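Local coordinates for haloalkane dehalogenase (Mycobacterium rhodesiae, PDB 4MJ3), which catalyses the hydrolytic cleavage of carbon–halogen bonds in haloalkanes, releasing the corresponding alcohol and a halide ion, at residues D2-P7 against K89-D94; V120-G125 against G279-E284; F246-P251 against T274-G279. All coordinates share one frame; numbering follows the deposited sequence.

Contact 1: residues D2-P7 against K89-D94; sequences DVLRTP and KPTSRD
The peptide carbonyl of Asp-2 receives Thr-91 N from above its plane, 36° out of it, at 3.0 Å from N to Asp-2 O. Pro-90 CA adds a CA-H...O contact to the same Asp-2 O at 3.3 Å. Two further backbone bonds follow, Leu-4 N to Lys-89 O at 2.9 Å and Lys-89 N to Leu-4 O at 2.8 Å. This pattern defines a short antiparallel two-stranded ribbon of residues 3-4 and 89-90, separate from the main sheet: Leu-4 and Lys-89 are the hydrogen-bonded pair, Val-3 and Pro-90 the non-hydrogen-bonded one. On the face of Leu-4, its CG packs 3.6 Å from Thr-91 CG2, the two side chains crossing at about a right angle. Val-3 CG1, on the face shared with Pro-90, lies 3.7 Å from Lys-89 N. The Lys-89 chain is extended until its last torsion (chi4 61°), where it bends to place NZ 2.9 Å from Thr-6 OG1. That ammonium also bonds Gly-85 O and Ser-87 O, while Thr-6 OG1 has a second partner in Pro-199 O. A water accepts from Thr-6 N and, weakly, from Lys-89 NZ.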
loop_
_atom_site.group_PDB
_atom_site.type_symbol
_atom_site.label_atom_id
_atom_site.label_comp_id
_atom_site.label_asym_id
_atom_site.label_seq_id
_atom_site.Cartn_x
_atom_site.Cartn_y
_atom_site.Cartn_z
ATOM N N ASP A 2 1.926 -20.877 -11.460
ATOM C CA ASP A 2 2.288 -21.647 -10.281
ATOM C C ASP A 2 2.330 -20.717 -9.083
ATOM O O ASP A 2 2.685 -19.547 -9.224
ATOM C CB ASP A 2 3.622 -22.336 -10.548
ATOM C CG ASP A 2 3.504 -23.388 -11.674
ATOM O OD1 ASP A 2 2.392 -23.679 -12.155
ATOM O OD2 ASP A 2 4.523 -23.948 -12.050
ATOM N N VAL A 3 1.877 -21.215 -7.929
ATOM C CA VAL A 3 1.598 -20.359 -6.762
ATOM C C VAL A 3 1.993 -21.068 -5.483
ATOM O O VAL A 3 1.637 -22.233 -5.280
ATOM C CB VAL A 3 0.094 -20.032 -6.683
ATOM C CG1 VAL A 3 -0.224 -19.160 -5.473
ATOM C CG2 VAL A 3 -0.380 -19.362 -7.970
ATOM N N LEU A 4 2.701 -20.355 -4.624
ATOM C CA LEU A 4 3.049 -20.820 -3.298
ATOM C C LEU A 4 2.195 -20.145 -2.231
ATOM O O LEU A 4 1.742 -19.008 -2.398
ATOM C CB LEU A 4 4.540 -20.532 -3.007
ATOM C CG LEU A 4 5.512 -21.362 -3.855
ATOM C CD1 LEU A 4 6.950 -20.908 -3.595
ATOM C CD2 LEU A 4 5.357 -22.837 -3.576
ATOM N N ARG A 5 2.035 -20.834 -1.114
ATOM C CA ARG A 5 1.369 -20.284 0.075
ATOM C C ARG A 5 2.307 -20.419 1.275
ATOM O O ARG A 5 2.821 -21.501 1.558
ATOM C CB ARG A 5 0.078 -21.032 0.372
ATOM C CG ARG A 5 -0.675 -20.520 1.597
ATOM C CD ARG A 5 -2.069 -21.117 1.699
ATOM N NE ARG A 5 -2.917 -20.693 0.585
ATOM C CZ ARG A 5 -4.149 -21.146 0.345
ATOM N NH1 ARG A 5 -4.742 -22.014 1.173
ATOM N NH2 ARG A 5 -4.817 -20.674 -0.698
ATOM N N THR A 6 2.527 -19.311 1.976
ATOM C CA THR A 6 3.460 -19.284 3.101
ATOM C C THR A 6 2.852 -20.098 4.228
ATOM O O THR A 6 1.679 -19.905 4.543
ATOM C CB THR A 6 3.719 -17.834 3.593
ATOM O OG1 THR A 6 4.217 -17.051 2.500
ATOM C CG2 THR A 6 4.736 -17.828 4.699
ATOM N N PRO A 7 3.605 -21.043 4.788
ATOM C CA PRO A 7 3.014 -21.821 5.899
ATOM C C PRO A 7 2.541 -20.963 7.071
ATOM O O PRO A 7 3.210 -20.004 7.444
ATOM C CB PRO A 7 4.159 -22.729 6.340
ATOM C CG PRO A 7 5.049 -22.824 5.154
ATOM C CD PRO A 7 4.937 -21.521 4.426
ATOM N N LYS A 89 1.228 -16.402 -3.406
ATOM C CA LYS A 89 2.443 -15.852 -3.988
ATOM C C LYS A 89 2.826 -16.609 -5.273
ATOM O O LYS A 89 3.508 -17.637 -5.239
ATOM C CB LYS A 89 3.596 -15.890 -2.973
ATOM C CG LYS A 89 3.279 -15.167 -1.664
ATOM C CD LYS A 89 4.439 -15.161 -0.693
ATOM C CE LYS A 89 4.133 -14.293 0.510
ATOM N NZ LYS A 89 2.957 -14.770 1.276
ATOM N N PRO A 90 2.365 -16.104 -6.417
ATOM C CA PRO A 90 2.826 -16.586 -7.699
ATOM C C PRO A 90 4.365 -16.690 -7.717
ATOM O O PRO A 90 5.049 -15.825 -7.153
ATOM C CB PRO A 90 2.309 -15.519 -8.669
ATOM C CG PRO A 90 1.056 -15.023 -7.995
ATOM C CD PRO A 90 1.363 -15.029 -6.542
ATOM N N THR A 91 4.895 -17.718 -8.386
ATOM C CA THR A 91 6.312 -18.021 -8.328
ATOM C C THR A 91 7.159 -17.350 -9.398
ATOM O O THR A 91 8.376 -17.347 -9.284
ATOM C CB THR A 91 6.541 -19.550 -8.464
ATOM O OG1 THR A 91 5.960 -19.983 -9.685
ATOM C CG2 THR A 91 5.878 -20.268 -7.295
ATOM N N SER A 92 6.534 -16.841 -10.447
ATOM C CA SER A 92 7.295 -16.235 -11.543
ATOM C C SER A 92 7.194 -14.727 -11.478
ATOM O O SER A 92 6.115 -14.182 -11.300
ATOM C CB SER A 92 6.802 -16.711 -12.910
ATOM O OG SER A 92 7.504 -16.011 -13.936
ATOM N N ARG A 93 8.322 -14.045 -11.681
ATOM C CA ARG A 93 8.308 -12.581 -11.745
ATOM C C ARG A 93 7.368 -12.061 -12.832
ATOM O O ARG A 93 6.746 -11.017 -12.673
ATOM C CB ARG A 93 9.736 -12.047 -11.911
ATOM C CG ARG A 93 10.559 -12.215 -10.633
ATOM C CD ARG A 93 12.005 -11.761 -10.762
ATOM N NE ARG A 93 12.095 -10.349 -11.111
ATOM C CZ ARG A 93 13.150 -9.565 -10.894
ATOM N NH1 ARG A 93 14.245 -10.015 -10.287
ATOM N NH2 ARG A 93 13.096 -8.312 -11.320
ATOM N N ASP A 94 7.247 -12.814 -13.921
ATOM C CA ASP A 94 6.385 -12.429 -15.031
ATOM C C ASP A 94 4.894 -12.493 -14.712
ATOM O O ASP A 94 4.101 -11.958 -15.470
ATOM C CB ASP A 94 6.693 -13.304 -16.248
ATOM C CG ASP A 94 8.088 -13.097 -16.762
ATOM O OD1 ASP A 94 8.584 -11.946 -16.715
ATOM O OD2 ASP A 94 8.690 -14.087 -17.203
HETATM O O HOH W 1 3.961 -18.937 -12.136
HETATM O O HOH W 2 0.955 -17.000 1.883
#

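Contact 2: residues V120-G125 against G279-E284; sequences VCQDWG and GHFLQE
Asp-123 OD2 accepts from His-280 NE2 at 2.6 Å through its anti lone pair, and lies at the edge of the imidazole, only 7° out of the ring plane. Over one face of that ring stands Gln-122 NE2, which is 3.4 Å from His-280 NE2 but at an angle too poor for a bond. Gln-122 NE2 instead donates weakly to His-280 O (3.0 Å), an oxygen that Asn-147 ND2 also reaches. A bend in the Gln-122 chain (chi2 -98°) carries the amide there, and Gln-283 NE2 donates weakly but straight to its other end, Gln-122 OE1, at 3.3 Å. Further out, Asp-123 OD1 takes two backbone donors, Trp-124 N at 2.6 Å and Glu-55 N, while Asp-250 OD2 bonds His-280 ND1. Asp-123 itself has a positive phi of 54° in the sharp turn from strand 117-121 to helix 124-135, the geometry of the nucleophile elbow in alpha/beta hydrolases. The arrangement is consistent with haloalkane dehalogenase chemistry, in which a carboxylate attacks the halogen-bearing carbon and a histidine activates the water that hydrolyses the resulting alkyl-enzyme ester; the two N-H groups on OD1 are placed like an oxyanion hole and probably stabilise negative charge there during hydrolysis.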
loop_
_atom_site.group_PDB
_atom_site.type_symbol
_atom_site.label_atom_id
_atom_site.label_comp_id
_atom_site.label_asym_id
_atom_site.label_seq_id
_atom_site.Cartn_x
_atom_site.Cartn_y
_atom_site.Cartn_z
ATOM N N VAL A 120 -6.410 4.900 2.596
ATOM C CA VAL A 120 -5.139 5.382 3.125
ATOM C C VAL A 120 -4.056 4.546 2.445
ATOM O O VAL A 120 -4.056 3.315 2.535
ATOM C CB VAL A 120 -5.046 5.205 4.628
ATOM C CG1 VAL A 120 -3.673 5.641 5.131
ATOM C CG2 VAL A 120 -6.179 5.968 5.318
ATOM N N CYS A 121 -3.134 5.211 1.762
ATOM C CA CYS A 121 -2.201 4.477 0.916
ATOM C C CYS A 121 -0.787 5.043 0.984
ATOM O O CYS A 121 -0.605 6.233 1.161
ATOM C CB CYS A 121 -2.719 4.438 -0.516
ATOM S SG CYS A 121 -2.935 6.053 -1.333
ATOM N N GLN A 122 0.183 4.143 0.817
ATOM C CA GLN A 122 1.606 4.453 0.924
ATOM C C GLN A 122 2.362 3.542 -0.041
ATOM O O GLN A 122 1.949 2.389 -0.250
ATOM C CB GLN A 122 2.041 4.195 2.372
ATOM C CG GLN A 122 3.498 4.470 2.700
ATOM C CD GLN A 122 4.391 3.223 2.700
ATOM O OE1 GLN A 122 3.914 2.096 2.697
ATOM N NE2 GLN A 122 5.698 3.443 2.728
ATOM N N ASP A 123 3.454 4.049 -0.638
ATOM C CA ASP A 123 4.309 3.240 -1.529
ATOM C C ASP A 123 3.387 2.626 -2.618
ATOM O O ASP A 123 2.473 3.307 -3.130
ATOM C CB ASP A 123 5.055 2.189 -0.652
ATOM C CG ASP A 123 6.195 1.460 -1.366
ATOM O OD1 ASP A 123 5.947 0.502 -2.140
ATOM O OD2 ASP A 123 7.373 1.805 -1.101
ATOM N N TRP A 124 3.602 1.349 -2.962
ATOM C CA TRP A 124 2.781 0.678 -3.968
ATOM C C TRP A 124 1.299 0.566 -3.588
ATOM O O TRP A 124 0.447 0.411 -4.470
ATOM C CB TRP A 124 3.365 -0.704 -4.306
ATOM C CG TRP A 124 4.307 -0.683 -5.452
ATOM C CD1 TRP A 124 5.663 -0.645 -5.385
ATOM C CD2 TRP A 124 3.966 -0.682 -6.850
ATOM N NE1 TRP A 124 6.189 -0.661 -6.646
ATOM C CE2 TRP A 124 5.166 -0.668 -7.566
ATOM C CE3 TRP A 124 2.760 -0.735 -7.553
ATOM C CZ2 TRP A 124 5.206 -0.671 -8.964
ATOM C CZ3 TRP A 124 2.797 -0.726 -8.940
ATOM C CH2 TRP A 124 4.016 -0.707 -9.624
ATOM N N GLY A 125 0.980 0.671 -2.290
ATOM C CA GLY A 125 -0.411 0.765 -1.867
ATOM C C GLY A 125 -1.119 1.915 -2.573
ATOM O O GLY A 125 -2.285 1.797 -2.951
ATOM N N GLY A 279 10.272 8.441 8.293
ATOM C CA GLY A 279 10.857 8.084 7.005
ATOM C C GLY A 279 9.819 7.581 6.028
ATOM O O GLY A 279 8.613 7.799 6.183
ATOM N N HIS A 280 10.287 6.879 5.001
ATOM C CA HIS A 280 9.404 6.314 3.999
ATOM C C HIS A 280 8.266 5.475 4.585
ATOM O O HIS A 280 7.101 5.663 4.244
ATOM C CB HIS A 280 10.225 5.460 3.045
ATOM C CG HIS A 280 9.423 4.859 1.948
ATOM N ND1 HIS A 280 8.828 5.613 0.961
ATOM C CD2 HIS A 280 9.112 3.566 1.673
ATOM C CE1 HIS A 280 8.177 4.814 0.136
ATOM N NE2 HIS A 280 8.320 3.572 0.556
ATOM N N PHE A 281 8.612 4.552 5.481
ATOM C CA PHE A 281 7.638 3.693 6.147
ATOM C C PHE A 281 7.110 4.420 7.369
ATOM O O PHE A 281 7.361 4.047 8.517
ATOM C CB PHE A 281 8.252 2.337 6.499
ATOM C CG PHE A 281 8.655 1.550 5.300
ATOM C CD1 PHE A 281 7.700 0.867 4.553
ATOM C CD2 PHE A 281 9.955 1.520 4.885
ATOM C CE1 PHE A 281 8.037 0.149 3.424
ATOM C CE2 PHE A 281 10.321 0.813 3.746
ATOM C CZ PHE A 281 9.362 0.106 3.026
ATOM N N LEU A 282 6.359 5.488 7.097
ATOM C CA LEU A 282 5.976 6.414 8.154
ATOM C C LEU A 282 5.047 5.766 9.194
ATOM O O LEU A 282 4.955 6.248 10.319
ATOM C CB LEU A 282 5.346 7.681 7.576
ATOM C CG LEU A 282 3.895 7.674 7.095
ATOM C CD1 LEU A 282 3.497 9.110 6.754
ATOM C CD2 LEU A 282 3.701 6.787 5.869
ATOM N N GLN A 283 4.381 4.685 8.806
ATOM C CA GLN A 283 3.493 3.959 9.711
ATOM C C GLN A 283 4.275 3.283 10.838
ATOM O O GLN A 283 3.711 3.023 11.899
ATOM C CB GLN A 283 2.661 2.909 8.962
ATOM C CG GLN A 283 1.987 3.415 7.690
ATOM C CD GLN A 283 2.787 3.121 6.437
ATOM O OE1 GLN A 283 4.016 3.252 6.423
ATOM N NE2 GLN A 283 2.094 2.735 5.366
ATOM N N GLU A 284 5.551 2.985 10.613
ATOM C CA GLU A 284 6.428 2.437 11.655
ATOM C C GLU A 284 6.919 3.493 12.612
ATOM O O GLU A 284 7.021 3.242 13.804
ATOM C CB GLU A 284 7.674 1.765 11.082
ATOM C CG GLU A 284 7.450 0.392 10.513
ATOM C CD GLU A 284 7.048 -0.664 11.533
ATOM O OE1 GLU A 284 7.218 -0.518 12.773
ATOM O OE2 GLU A 284 6.496 -1.662 11.067
#

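Contact 3: residues F246-P251 against T274-G279; sequences FSDSDP and TIAGAG
Asp-248 OD1 is gripped by three donors: Ser-249 OG at 2.8 Å, coming from above the carboxylate plane, and the backbone N-H groups of Gly-277 and Ala-278, whose bonds are weak. The Gly-277 N-H is shared between the two oxygens, its straighter bond going to Asp-248 OD2 (3.1 Å from Gly-277 N), on the syn side but tilted out of the carboxylate plane. Two loops of the alpha/beta hydrolase fold are joined here, one following the edge strand 242-244 and the other leading into helix 282-300; a single backbone bridge, Ser-247 with Ile-275, pairs them. Ile-275 N donates to Phe-246 O (2.8 Å, 165° at the hydrogen), and Asp-248 N returns a weak bond to Ile-275 O. Asp-248 CG sits between the backbone N and the carbonyl carbon (chi1 61°), which swings the carboxylate over the turn at 276-278. Gly-277 has a positive phi of 69° there, and the chain curls so that two successive N-H groups face one carboxylate.

Beyond the turn, Ser-247 OG lies 2.9 Å from Ala-278 O and 3.0 Å from Gly-279 O; Ser-249 N donates weakly to Ala-278 O. Asn-147 ND2 bonds Ser-247 OG from outside the two loops. Apolar contacts fill in around these bonds: Ala-278 CB rests against Ser-247 CB, and Thr-274 CG2 against Asp-248 CB at 3.9 Å. Asp-250 barely touches the second loop, but its OD2 bonds Thr-253 OG1, and its place is consistent with the acid member of the catalytic triad in this enzyme family. At the far end, Gly-279 CA meets Ser-249 O in a CA-H...O contact of 3.5 Å.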
loop_
_atom_site.group_PDB
_atom_site.type_symbol
_atom_site.label_atom_id
_atom_site.label_comp_id
_atom_site.label_asym_id
_atom_site.label_seq_id
_atom_site.Cartn_x
_atom_site.Cartn_y
_atom_site.Cartn_z
ATOM N N PHE A 246 2.105 13.155 3.760
ATOM C CA PHE A 246 3.462 12.667 3.575
ATOM C C PHE A 246 4.311 13.003 4.808
ATOM O O PHE A 246 3.984 13.913 5.594
ATOM C CB PHE A 246 4.119 13.311 2.342
ATOM C CG PHE A 246 3.619 12.813 1.019
ATOM C CD1 PHE A 246 2.251 12.742 0.718
ATOM C CD2 PHE A 246 4.532 12.441 0.025
ATOM C CE1 PHE A 246 1.823 12.321 -0.535
ATOM C CE2 PHE A 246 4.104 12.035 -1.246
ATOM C CZ PHE A 246 2.751 11.949 -1.517
ATOM N N SER A 247 5.396 12.255 5.003
ATOM C CA SER A 247 6.351 12.543 6.061
ATOM C C SER A 247 7.462 13.444 5.567
ATOM O O SER A 247 7.534 13.771 4.370
ATOM C CB SER A 247 6.926 11.236 6.630
ATOM O OG SER A 247 7.763 10.605 5.676
ATOM N N ASP A 248 8.335 13.853 6.486
ATOM C CA ASP A 248 9.374 14.830 6.171
ATOM C C ASP A 248 10.740 14.252 5.820
ATOM O O ASP A 248 11.649 15.007 5.483
ATOM C CB ASP A 248 9.509 15.850 7.322
ATOM C CG ASP A 248 9.905 15.229 8.637
ATOM O OD1 ASP A 248 10.095 13.999 8.735
ATOM O OD2 ASP A 248 10.000 15.989 9.637
ATOM N N SER A 249 10.893 12.931 5.916
ATOM C CA SER A 249 12.213 12.327 5.782
ATOM C C SER A 249 12.219 11.163 4.810
ATOM O O SER A 249 12.846 10.141 5.070
ATOM C CB SER A 249 12.741 11.891 7.162
ATOM O OG SER A 249 12.673 12.966 8.105
ATOM N N ASP A 250 11.527 11.332 3.678
ATOM C CA ASP A 250 11.468 10.294 2.653
ATOM C C ASP A 250 11.853 10.844 1.299
ATOM O O ASP A 250 10.991 11.316 0.550
ATOM C CB ASP A 250 10.074 9.686 2.555
ATOM C CG ASP A 250 9.983 8.613 1.481
ATOM O OD1 ASP A 250 11.040 8.117 1.033
ATOM O OD2 ASP A 250 8.852 8.269 1.092
ATOM N N PRO A 251 13.144 10.762 0.969
ATOM C CA PRO A 251 13.649 11.237 -0.326
ATOM C C PRO A 251 13.032 10.561 -1.538
ATOM O O PRO A 251 13.007 11.168 -2.618
ATOM C CB PRO A 251 15.148 10.910 -0.275
ATOM C CG PRO A 251 15.474 10.706 1.141
ATOM C CD PRO A 251 14.220 10.257 1.838
ATOM N N THR A 274 2.194 17.501 7.310
ATOM C CA THR A 274 3.466 16.823 7.131
ATOM C C THR A 274 3.715 16.056 8.418
ATOM O O THR A 274 3.725 16.651 9.502
ATOM C CB THR A 274 4.604 17.807 6.850
ATOM O OG1 THR A 274 4.320 18.541 5.651
ATOM C CG2 THR A 274 5.906 17.054 6.653
ATOM N N ILE A 275 3.865 14.738 8.312
ATOM C CA ILE A 275 4.109 13.890 9.478
ATOM C C ILE A 275 5.594 14.019 9.821
ATOM O O ILE A 275 6.464 13.540 9.083
ATOM C CB ILE A 275 3.729 12.418 9.214
ATOM C CG1 ILE A 275 2.252 12.286 8.826
ATOM C CG2 ILE A 275 4.061 11.533 10.419
ATOM C CD1 ILE A 275 1.281 12.761 9.888
ATOM N N ALA A 276 5.879 14.690 10.936
ATOM C CA ALA A 276 7.242 15.010 11.335
ATOM C C ALA A 276 7.951 13.806 11.931
ATOM O O ALA A 276 7.344 13.010 12.627
ATOM C CB ALA A 276 7.245 16.152 12.353
ATOM N N GLY A 277 9.246 13.701 11.656
ATOM C CA GLY A 277 10.089 12.668 12.255
ATOM C C GLY A 277 9.771 11.270 11.772
ATOM O O GLY A 277 9.825 10.318 12.544
ATOM N N ALA A 278 9.489 11.131 10.475
ATOM C CA ALA A 278 9.187 9.828 9.917
ATOM C C ALA A 278 9.803 9.650 8.540
ATOM O O ALA A 278 9.823 10.577 7.736
ATOM C CB ALA A 278 7.679 9.597 9.869
ATOM N N GLY A 279 10.272 8.441 8.293
ATOM C CA GLY A 279 10.857 8.084 7.005
ATOM C C GLY A 279 9.819 7.581 6.028
ATOM O O GLY A 279 8.613 7.799 6.183
#

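From the N terminus, contact 1 closes first, when residues 89-94 come back onto 2-7, tying the chain's start to the segment that follows strand 75-79. Contact 2 opens afterwards: residues 120-125, at the junction of strand 117-121 and helix 124-135, meet 279-284 only 154 residues later. Within this long loop, contact 3 closes a smaller one between 246-251 and 274-279, around helix 256-263. Contacts 2 and 3 share Gly-279, and their centres are 10 Å apart; the end of strand 117-121 and the loops on both sides of helix 256-263 come together, linked by Asp-250 and His-280. Contact 1 stands apart, its centre 24 Å from that of contact 2 and 33 Å from that of contact 3.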